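Local coordinates for protein ribose transcriptional regulator (Enterococcus faecium DO, PDB 4RK1) that binds ribose and, as a LacI-family regulator, probably represses transcription by binding operator DNA under the control of that sugar, at residues Q126-Y132 with Q160-T166; G117-S122 with A150-I156. The contacts are given in a common frame with arbitrary orientation. Residues are numbered along the deposited sequence.

Contact 1 (Q126-Y132 with Q160-T166); sequences QTIALVY and QLILLPT
Two neighbouring parallel strands, 128-132 and 161-166, are the two strands of a beta-alpha-beta unit in the periplasmic-binding-protein fold of LacI-type regulators, joined through helix 138-153, with 161-166 outermost in the sheet of this chain. Their axes approach to 4.6 Å at a crossing angle of -22°, with Ile128 beside Leu161, Ala129 beside Ile162 and so on to Tyr132 beside Pro165. Every second residue of 128-132, namely Ile128, Leu130 and Tyr132, exchanges backbone hydrogen bonds with the partner strand: Ile162 N to Ile128 O and Leu130 N to Ile162 O, both 2.8 Å, Leu164 N to Leu130 O 2.8 Å, a weak Tyr132 N to Leu164 O at 3.4 Å, and Thr166 N to Tyr132 O 2.9 Å.

Tyr132 loses most surface. With chi1 near +65° (p) its ring lies back across the partner strand, Leu163 CB at its edge and Pro165 over one face. The proline, lacking an amide hydrogen, sits where its NH is not needed for pairing. Gln160, which precedes Leu161, extends chi1 and chi2 (both t), so that NE2 hydrogen-bonds Gln126 O at 2.9 Å, although this side chain is poorly ordered. Leu164, on the face shared with Ala129 and Val131, puts CD1 3.9 Å from Ala129 CB and 4.0 Å from Val131 CG2; helix 177-182 covers it. Leu130 and Leu161, on the other face, meet helix 138-153. Pro165 CB makes an off-centre CH-pi contact with the tyrosine ring, 3.7 Å from Tyr132 CZ.

Contact 2 (G117-S122 with A150-I156); sequences GMHLLS and ALDVYQI
The last turn and a half of helix 109-122 packs against the C-terminal end of helix 138-153 without a direct hydrogen bond. Gly117 and Ala150 bring the backbones close, CA to CA 5.3 Å; a beta carbon on Gly117 would clash with Ala150 CB, which lies 3.7 Å from Met118 N. Met118, present as selenomethionine, is m at all three chi angles, and this curl sets SE 3.7 Å from Ala150 CB and at the edge of the Tyr154 ring, 5.2 Å from its centroid, a Met-aromatic contact. A water joins Met118 O (3.0 Å) to Tyr154 OH (2.7 Å). Leu121 (m, t) has the most surface covered, 102 Å²: CB lies over the Tyr154 ring face, 3.5 Å from the centroid in a CH-pi contact, CD1 is 3.4 Å from Ala150 O, and CD2 is 3.8 Å from Ile156 CG1. Ser122 CA comes 3.5 Å from Tyr154 OH, while Ser122 OG turns back to His119 O at 2.7 Å. Beyond Tyr154, Gln155 has positive phi, and Ile156 N to Leu151 O (2.9 Å) and Gln155 N to Asp152 O (3.0 Å) close the second helix in a Schellman motif. Glycine facing alanine lets neighbouring helices of an alpha/beta domain approach closely.

Coming from the N terminus, the chain runs along helix 109-122, turns into strand 128-133, climbs helix 138-153 and returns in strand 161-166. Contact 2 closes the loop from the first helix to the second, and contact 1 the loop from the first strand to the second; since their segments alternate, the two loops cross rather than nest. Contact 1 sets the edge of the sheet within this chain, and contact 2 joins the two helices packed beside it. The two contacts touch in one apolar layer: Leu161 CG meets Leu151 CD1 at 3.6 Å, and Ile128 CD1 lies 4.0 Å from both Leu120 CB and Leu121 CD2.

Contact 1 (Q126-Y132 with Q160-T166)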
loop_
_atom_site.group_PDB
_atom_site.type_symbol
_atom_site.label_atom_id
_atom_site.label_comp_id
_atom_site.label_asym_id
_atom_site.label_seq_id
_atom_site.Cartn_x
_atom_site.Cartn_y
_atom_site.Cartn_z
ATOM N N GLN B 126 -15.369 -9.875 28.045
ATOM C CA GLN B 126 -15.159 -11.273 28.398
ATOM C C GLN B 126 -15.516 -12.219 27.262
ATOM O O GLN B 126 -15.006 -13.338 27.211
ATOM C CB GLN B 126 -15.969 -11.624 29.644
ATOM C CG GLN B 126 -15.787 -10.638 30.787
ATOM C CD GLN B 126 -16.241 -11.197 32.117
ATOM O OE1 GLN B 126 -17.224 -10.732 32.694
ATOM N NE2 GLN B 126 -15.532 -12.210 32.608
ATOM N N THR B 127 -16.403 -11.787 26.371
ATOM C CA THR B 127 -16.671 -12.521 25.147
ATOM C C THR B 127 -16.023 -11.728 24.030
ATOM O O THR B 127 -16.420 -10.602 23.734
ATOM C CB THR B 127 -18.183 -12.696 24.897
ATOM O OG1 THR B 127 -18.792 -13.247 26.073
ATOM C CG2 THR B 127 -18.425 -13.639 23.729
ATOM N N ILE B 128 -14.991 -12.314 23.448
ATOM C CA ILE B 128 -14.142 -11.618 22.510
ATOM C C ILE B 128 -14.029 -12.423 21.231
ATOM O O ILE B 128 -13.860 -13.639 21.265
ATOM C CB ILE B 128 -12.742 -11.403 23.116
ATOM C CG1 ILE B 128 -12.837 -10.424 24.297
ATOM C CG2 ILE B 128 -11.763 -10.906 22.053
ATOM C CD1 ILE B 128 -11.569 -10.330 25.125
ATOM N N ALA B 129 -14.098 -11.718 20.109
ATOM C CA ALA B 129 -13.934 -12.309 18.796
ATOM C C ALA B 129 -12.503 -12.121 18.316
ATOM O O ALA B 129 -11.887 -11.068 18.517
ATOM C CB ALA B 129 -14.905 -11.677 17.807
ATOM N N LEU B 130 -11.988 -13.168 17.696
ATOM C CA LEU B 130 -10.676 -13.177 17.085
ATOM C C LEU B 130 -10.891 -13.192 15.579
ATOM O O LEU B 130 -11.499 -14.113 15.047
ATOM C CB LEU B 130 -9.933 -14.432 17.533
ATOM C CG LEU B 130 -8.420 -14.388 17.646
ATOM C CD1 LEU B 130 -7.994 -13.427 18.745
ATOM C CD2 LEU B 130 -7.919 -15.797 17.921
ATOM N N VAL B 131 -10.437 -12.142 14.904
ATOM C CA VAL B 131 -10.531 -12.046 13.450
ATOM C C VAL B 131 -9.135 -12.256 12.889
ATOM O O VAL B 131 -8.230 -11.444 13.110
ATOM C CB VAL B 131 -11.120 -10.684 13.010
ATOM C CG1 VAL B 131 -11.113 -10.544 11.493
ATOM C CG2 VAL B 131 -12.541 -10.528 13.536
ATOM N N TYR B 132 -8.943 -13.356 12.175
ATOM C CA TYR B 132 -7.594 -13.779 11.806
ATOM C C TYR B 132 -7.590 -14.554 10.496
ATOM O O TYR B 132 -8.621 -15.057 10.080
ATOM C CB TYR B 132 -7.013 -14.636 12.926
ATOM C CG TYR B 132 -7.754 -15.931 13.132
ATOM C CD1 TYR B 132 -8.937 -15.962 13.855
ATOM C CD2 TYR B 132 -7.282 -17.120 12.593
ATOM C CE1 TYR B 132 -9.631 -17.141 14.042
ATOM C CE2 TYR B 132 -7.971 -18.312 12.774
ATOM C CZ TYR B 132 -9.144 -18.315 13.501
ATOM O OH TYR B 132 -9.844 -19.489 13.694
ATOM N N GLN B 160 -14.720 -19.415 24.967
ATOM C CA GLN B 160 -15.511 -18.175 24.980
ATOM C C GLN B 160 -14.871 -17.159 24.009
ATOM O O GLN B 160 -15.262 -15.982 23.950
ATOM C CB GLN B 160 -15.547 -17.622 26.407
ATOM C CG GLN B 160 -16.646 -16.614 26.706
ATOM C CD GLN B 160 -16.833 -16.400 28.202
ATOM O OE1 GLN B 160 -16.984 -17.355 28.960
ATOM N NE2 GLN B 160 -16.817 -15.149 28.630
ATOM N N LEU B 161 -13.846 -17.621 23.289
ATOM C CA LEU B 161 -13.308 -16.909 22.138
ATOM C C LEU B 161 -14.197 -17.217 20.962
ATOM O O LEU B 161 -14.394 -18.382 20.645
ATOM C CB LEU B 161 -11.913 -17.410 21.768
ATOM C CG LEU B 161 -10.688 -16.653 22.246
ATOM C CD1 LEU B 161 -9.451 -17.384 21.743
ATOM C CD2 LEU B 161 -10.719 -15.212 21.755
ATOM N N ILE B 162 -14.708 -16.180 20.306
ATOM C CA ILE B 162 -15.431 -16.357 19.056
ATOM C C ILE B 162 -14.401 -16.305 17.932
ATOM O O ILE B 162 -13.811 -15.257 17.666
ATOM C CB ILE B 162 -16.518 -15.272 18.860
ATOM C CG1 ILE B 162 -17.394 -15.131 20.114
ATOM C CG2 ILE B 162 -17.367 -15.583 17.631
ATOM C CD1 ILE B 162 -17.964 -16.436 20.629
ATOM N N LEU B 163 -14.181 -17.440 17.280
ATOM C CA LEU B 163 -13.194 -17.550 16.210
ATOM C C LEU B 163 -13.800 -17.143 14.878
ATOM O O LEU B 163 -14.750 -17.766 14.415
ATOM C CB LEU B 163 -12.664 -18.985 16.119
ATOM C CG LEU B 163 -11.997 -19.517 17.390
ATOM C CD1 LEU B 163 -11.526 -20.954 17.198
ATOM C CD2 LEU B 163 -10.842 -18.626 17.820
ATOM N N LEU B 164 -13.244 -16.107 14.256
ATOM C CA LEU B 164 -13.732 -15.643 12.957
ATOM C C LEU B 164 -12.617 -15.661 11.916
ATOM O O LEU B 164 -12.089 -14.602 11.541
ATOM C CB LEU B 164 -14.343 -14.248 13.086
ATOM C CG LEU B 164 -15.474 -14.097 14.097
ATOM C CD1 LEU B 164 -15.893 -12.644 14.193
ATOM C CD2 LEU B 164 -16.670 -14.957 13.726
ATOM N N PRO B 165 -12.238 -16.866 11.452
ATOM C CA PRO B 165 -11.229 -16.966 10.402
ATOM C C PRO B 165 -11.732 -16.375 9.088
ATOM O O PRO B 165 -12.910 -16.490 8.771
ATOM C CB PRO B 165 -10.986 -18.472 10.273
ATOM C CG PRO B 165 -12.226 -19.104 10.789
ATOM C CD PRO B 165 -12.755 -18.189 11.852
ATOM N N THR B 166 -10.841 -15.731 8.345
ATOM C CA THR B 166 -11.213 -15.063 7.105
ATOM C C THR B 166 -9.974 -14.864 6.221
ATOM O O THR B 166 -8.902 -15.374 6.530
ATOM C CB THR B 166 -11.976 -13.738 7.393
ATOM O OG1 THR B 166 -12.560 -13.228 6.183
ATOM C CG2 THR B 166 -11.075 -12.676 8.044
#

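Contact 2 (G117-S122 with A150-I156)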
loop_
_atom_site.group_PDB
_atom_site.type_symbol
_atom_site.label_atom_id
_atom_site.label_comp_id
_atom_site.label_asym_id
_atom_site.label_seq_id
_atom_site.Cartn_x
_atom_site.Cartn_y
_atom_site.Cartn_z
ATOM N N GLY B 117 -4.827 -8.745 24.318
ATOM C CA GLY B 117 -5.720 -9.433 25.231
ATOM C C GLY B 117 -5.887 -8.725 26.553
ATOM O O GLY B 117 -7.015 -8.524 27.011
HETATM N N MSE B 118 -4.773 -8.324 27.164
HETATM C CA MSE B 118 -4.813 -7.686 28.488
HETATM C C MSE B 118 -5.557 -6.378 28.437
HETATM O O MSE B 118 -6.279 -6.022 29.383
HETATM C CB MSE B 118 -3.414 -7.497 29.088
HETATM C CG MSE B 118 -2.667 -8.805 29.341
HETATM SE SE MSE B 118 -3.485 -9.954 30.730
HETATM C CE MSE B 118 -2.868 -8.863 32.259
ATOM N N HIS B 119 -5.426 -5.654 27.326
ATOM C CA HIS B 119 -6.142 -4.395 27.160
ATOM C C HIS B 119 -7.667 -4.595 27.104
ATOM O O HIS B 119 -8.417 -3.948 27.847
ATOM C CB HIS B 119 -5.667 -3.672 25.899
ATOM C CG HIS B 119 -6.393 -2.389 25.633
ATOM N ND1 HIS B 119 -6.241 -1.268 26.420
ATOM C CD2 HIS B 119 -7.284 -2.052 24.669
ATOM C CE1 HIS B 119 -7.001 -0.294 25.950
ATOM N NE2 HIS B 119 -7.644 -0.744 24.888
ATOM N N LEU B 120 -8.123 -5.487 26.228
ATOM C CA LEU B 120 -9.557 -5.778 26.120
ATOM C C LEU B 120 -10.134 -6.326 27.428
ATOM O O LEU B 120 -11.232 -5.945 27.834
ATOM C CB LEU B 120 -9.834 -6.764 24.971
ATOM C CG LEU B 120 -9.673 -6.225 23.535
ATOM C CD1 LEU B 120 -9.904 -7.324 22.511
ATOM C CD2 LEU B 120 -10.608 -5.058 23.270
ATOM N N LEU B 121 -9.397 -7.218 28.079
ATOM C CA LEU B 121 -9.845 -7.808 29.338
ATOM C C LEU B 121 -9.864 -6.784 30.471
ATOM O O LEU B 121 -10.781 -6.805 31.283
ATOM C CB LEU B 121 -8.985 -9.013 29.715
ATOM C CG LEU B 121 -9.092 -10.187 28.748
ATOM C CD1 LEU B 121 -7.881 -11.109 28.845
ATOM C CD2 LEU B 121 -10.389 -10.959 28.948
ATOM N N SER B 122 -8.897 -5.864 30.511
ATOM C CA SER B 122 -8.907 -4.799 31.520
ATOM C C SER B 122 -10.135 -3.912 31.380
ATOM O O SER B 122 -10.585 -3.302 32.353
ATOM C CB SER B 122 -7.665 -3.918 31.420
ATOM O OG SER B 122 -7.729 -3.090 30.272
ATOM N N ALA B 150 -3.175 -14.164 27.831
ATOM C CA ALA B 150 -3.934 -13.133 28.530
ATOM C C ALA B 150 -5.282 -13.662 29.024
ATOM O O ALA B 150 -5.682 -13.387 30.149
ATOM C CB ALA B 150 -4.131 -11.904 27.647
ATOM N N LEU B 151 -5.975 -14.436 28.194
ATOM C CA LEU B 151 -7.221 -15.071 28.625
ATOM C C LEU B 151 -7.002 -15.975 29.842
ATOM O O LEU B 151 -7.835 -16.001 30.747
ATOM C CB LEU B 151 -7.844 -15.897 27.498
ATOM C CG LEU B 151 -8.322 -15.171 26.247
ATOM C CD1 LEU B 151 -8.841 -16.194 25.248
ATOM C CD2 LEU B 151 -9.388 -14.138 26.569
ATOM N N ASP B 152 -5.894 -16.713 29.852
ATOM C CA ASP B 152 -5.536 -17.565 30.991
ATOM C C ASP B 152 -5.383 -16.762 32.274
ATOM O O ASP B 152 -5.813 -17.196 33.336
ATOM C CB ASP B 152 -4.223 -18.321 30.741
ATOM C CG ASP B 152 -4.335 -19.365 29.645
ATOM O OD1 ASP B 152 -5.469 -19.717 29.247
ATOM O OD2 ASP B 152 -3.269 -19.833 29.189
ATOM N N VAL B 153 -4.772 -15.587 32.186
ATOM C CA VAL B 153 -4.651 -14.731 33.356
ATOM C C VAL B 153 -6.031 -14.386 33.923
ATOM O O VAL B 153 -6.222 -14.365 35.141
ATOM C CB VAL B 153 -3.852 -13.453 33.037
ATOM C CG1 VAL B 153 -3.937 -12.446 34.179
ATOM C CG2 VAL B 153 -2.402 -13.813 32.740
ATOM N N TYR B 154 -6.987 -14.119 33.042
ATOM C CA TYR B 154 -8.346 -13.779 33.461
ATOM C C TYR B 154 -9.242 -15.018 33.601
ATOM O O TYR B 154 -10.446 -14.894 33.817
ATOM C CB TYR B 154 -8.967 -12.789 32.479
ATOM C CG TYR B 154 -8.554 -11.357 32.713
ATOM C CD1 TYR B 154 -7.292 -10.902 32.329
ATOM C CD2 TYR B 154 -9.421 -10.454 33.324
ATOM C CE1 TYR B 154 -6.907 -9.592 32.553
ATOM C CE2 TYR B 154 -9.043 -9.133 33.546
ATOM C CZ TYR B 154 -7.789 -8.707 33.150
ATOM O OH TYR B 154 -7.404 -7.402 33.367
ATOM N N GLN B 155 -8.652 -16.204 33.472
ATOM C CA GLN B 155 -9.382 -17.464 33.564
ATOM C C GLN B 155 -10.630 -17.475 32.684
ATOM O O GLN B 155 -11.682 -17.979 33.075
ATOM C CB GLN B 155 -9.711 -17.773 35.031
ATOM C CG GLN B 155 -8.463 -18.075 35.845
ATOM C CD GLN B 155 -8.715 -18.123 37.340
ATOM O OE1 GLN B 155 -9.574 -17.415 37.866
ATOM N NE2 GLN B 155 -7.951 -18.953 38.036
ATOM N N ILE B 156 -10.498 -16.917 31.484
ATOM C CA ILE B 156 -11.556 -16.979 30.493
ATOM C C ILE B 156 -11.398 -18.358 29.860
ATOM O O ILE B 156 -10.267 -18.772 29.546
ATOM C CB ILE B 156 -11.425 -15.889 29.406
ATOM C CG1 ILE B 156 -11.270 -14.485 30.018
ATOM C CG2 ILE B 156 -12.619 -15.931 28.462
ATOM C CD1 ILE B 156 -12.515 -13.917 30.657
HETATM O O HOH W 1 -5.248 -6.386 32.143
#